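Local atomic coordinates of AmbC (Sorangium cellulosum, PDB entry 5O15), a protein that probably dehydrates a polyketide intermediate and then closes it into an oxygen heterocycle, as the bifunctional dehydratase-cyclase domain of ambruticin biosynthesis. Residues P20-A25 and Y34-R39. Sequence-based numbering, arbitrary orientation.
Sequences PWLSAA and YVLSGR
Leu36 is the first residue of 34-39 to bring its side chain against 20-25. Its CG, anti to the carbonyl carbon (chi1 -62°), lies 4.2 Å from Ala25 CB, and its CD2 meets Leu22 CD1 at 4.0 Å, the two leucines crossing obliquely. Branched and wholly apolar, Leu36 suits a buried sheet face, and Leu22, from the loop leading into strand 24-27, packs beside it. Both touch helix 61-75, the long helix of the first hotdog in this double hotdog fold. Ala25, small enough for its exposed place on the edge strand, adds only CB.

Ser37 makes three of the four backbone hydrogen bonds. Its N donates to Ala24 O at 3.0 Å, and its O accepts from both Ser23 N (2.8 Å) and Ala24 N (3.2 Å), the first donor in the carbonyl plane and the second tilted 19° from it. Two residues opposite one define a classic beta bulge. The small polar side chain of Ser37 points to the other face, as does Ala24 CB.

At Gly38 the segments press together: its CA approaches Trp21 O to 3.2 Å in a CH···O contact, and a beta carbon here would clash with that oxygen and with Leu22 CA. Arg39 N adds a weak bond to Trp21 O, while its side chain leaves the backbone directed away from 20-25.

In this hairpin of strands 24-27 and 34-41, one carbonyl oxygen thus satisfies two successive N-H groups, while the apolar side faces the helix.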
loop_
_atom_site.group_PDB
_atom_site.type_symbol
_atom_site.label_atom_id
_atom_site.label_comp_id
_atom_site.label_asym_id
_atom_site.label_seq_id
_atom_site.Cartn_x
_atom_site.Cartn_y
_atom_site.Cartn_z
ATOM N N PRO A 20 -7.835 0.115 13.559
ATOM C CA PRO A 20 -8.844 -0.931 13.356
ATOM C C PRO A 20 -8.324 -2.331 13.487
ATOM O O PRO A 20 -9.125 -3.236 13.750
ATOM C CB PRO A 20 -9.326 -0.689 11.919
ATOM C CG PRO A 20 -8.999 0.700 11.617
ATOM C CD PRO A 20 -7.810 1.070 12.435
ATOM N N TRP A 21 -7.027 -2.542 13.274
ATOM C CA TRP A 21 -6.449 -3.869 13.164
ATOM C C TRP A 21 -5.399 -4.166 14.222
ATOM O O TRP A 21 -4.832 -5.271 14.223
ATOM C CB TRP A 21 -5.800 -4.040 11.792
ATOM C CG TRP A 21 -6.742 -4.009 10.631
ATOM C CD1 TRP A 21 -8.089 -4.210 10.637
ATOM C CD2 TRP A 21 -6.379 -3.772 9.279
ATOM N NE1 TRP A 21 -8.590 -4.129 9.360
ATOM C CE2 TRP A 21 -7.545 -3.877 8.513
ATOM C CE3 TRP A 21 -5.171 -3.508 8.638
ATOM C CZ2 TRP A 21 -7.540 -3.716 7.158
ATOM C CZ3 TRP A 21 -5.167 -3.349 7.286
ATOM C CH2 TRP A 21 -6.340 -3.455 6.555
ATOM N N LEU A 22 -5.076 -3.212 15.076
ATOM C CA LEU A 22 -4.092 -3.411 16.134
ATOM C C LEU A 22 -4.741 -2.917 17.408
ATOM O O LEU A 22 -5.177 -1.760 17.479
ATOM C CB LEU A 22 -2.792 -2.664 15.823
ATOM C CG LEU A 22 -1.995 -3.161 14.607
ATOM C CD1 LEU A 22 -0.821 -2.260 14.288
ATOM C CD2 LEU A 22 -1.531 -4.570 14.765
ATOM N N SER A 23 -4.839 -3.812 18.394
ATOM C CA SER A 23 -5.556 -3.544 19.630
ATOM C C SER A 23 -4.645 -3.481 20.839
ATOM O O SER A 23 -5.099 -3.080 21.922
ATOM C CB SER A 23 -6.602 -4.635 19.884
ATOM O OG SER A 23 -5.980 -5.887 20.064
ATOM N N ALA A 24 -3.387 -3.881 20.710
ATOM C CA ALA A 24 -2.446 -3.793 21.809
ATOM C C ALA A 24 -1.109 -3.361 21.246
ATOM O O ALA A 24 -0.713 -3.789 20.150
ATOM C CB ALA A 24 -2.338 -5.128 22.549
ATOM N N ALA A 25 -0.444 -2.479 21.978
ATOM C CA ALA A 25 0.922 -2.050 21.649
ATOM C C ALA A 25 1.769 -2.133 22.913
ATOM O O ALA A 25 1.674 -1.240 23.752
ATOM C CB ALA A 25 0.882 -0.635 21.090
ATOM N N TYR A 34 9.149 -3.673 20.857
ATOM C CA TYR A 34 7.702 -3.553 20.958
ATOM C C TYR A 34 7.053 -4.728 20.256
ATOM O O TYR A 34 7.588 -5.263 19.284
ATOM C CB TYR A 34 7.139 -2.285 20.302
ATOM C CG TYR A 34 7.591 -1.004 20.954
ATOM C CD1 TYR A 34 8.864 -0.494 20.748
ATOM C CD2 TYR A 34 6.699 -0.243 21.687
ATOM C CE1 TYR A 34 9.257 0.713 21.315
ATOM C CE2 TYR A 34 7.084 0.970 22.260
ATOM C CZ TYR A 34 8.348 1.450 22.061
ATOM O OH TYR A 34 8.709 2.657 22.615
ATOM N N VAL A 35 5.846 -5.072 20.709
ATOM C CA VAL A 35 5.016 -6.110 20.099
ATOM C C VAL A 35 3.601 -5.568 19.979
ATOM O O VAL A 35 2.928 -5.336 20.990
ATOM C CB VAL A 35 5.038 -7.424 20.891
ATOM C CG1 VAL A 35 4.170 -8.461 20.208
ATOM C CG2 VAL A 35 6.459 -7.928 21.006
ATOM N N LEU A 36 3.142 -5.389 18.747
ATOM C CA LEU A 36 1.798 -4.920 18.460
ATOM C C LEU A 36 0.970 -6.107 18.001
ATOM O O LEU A 36 1.408 -6.877 17.149
ATOM C CB LEU A 36 1.790 -3.845 17.364
ATOM C CG LEU A 36 2.545 -2.568 17.695
ATOM C CD1 LEU A 36 4.016 -2.665 17.423
ATOM C CD2 LEU A 36 1.999 -1.386 16.953
ATOM N N SER A 37 -0.223 -6.242 18.556
ATOM C CA SER A 37 -1.078 -7.370 18.250
ATOM C C SER A 37 -2.446 -6.874 17.813
ATOM O O SER A 37 -2.909 -5.827 18.266
ATOM C CB SER A 37 -1.261 -8.258 19.490
ATOM O OG SER A 37 -0.030 -8.767 19.939
ATOM N N GLY A 38 -3.104 -7.657 16.976
ATOM C CA GLY A 38 -4.463 -7.319 16.629
ATOM C C GLY A 38 -5.110 -8.402 15.809
ATOM O O GLY A 38 -4.662 -9.551 15.780
ATOM N N ARG A 39 -6.206 -8.021 15.162
ATOM C CA ARG A 39 -7.049 -8.972 14.461
ATOM C C ARG A 39 -7.620 -8.279 13.239
ATOM O O ARG A 39 -8.055 -7.126 13.320
ATOM C CB ARG A 39 -8.233 -9.388 15.337
ATOM C CG ARG A 39 -9.077 -10.522 14.802
ATOM C CD ARG A 39 -9.905 -11.106 15.944
ATOM N NE ARG A 39 -10.884 -12.091 15.491
ATOM C CZ ARG A 39 -12.090 -11.792 15.016
ATOM N NH1 ARG A 39 -12.480 -10.525 14.918
ATOM N NH2 ARG A 39 -12.913 -12.760 14.630
#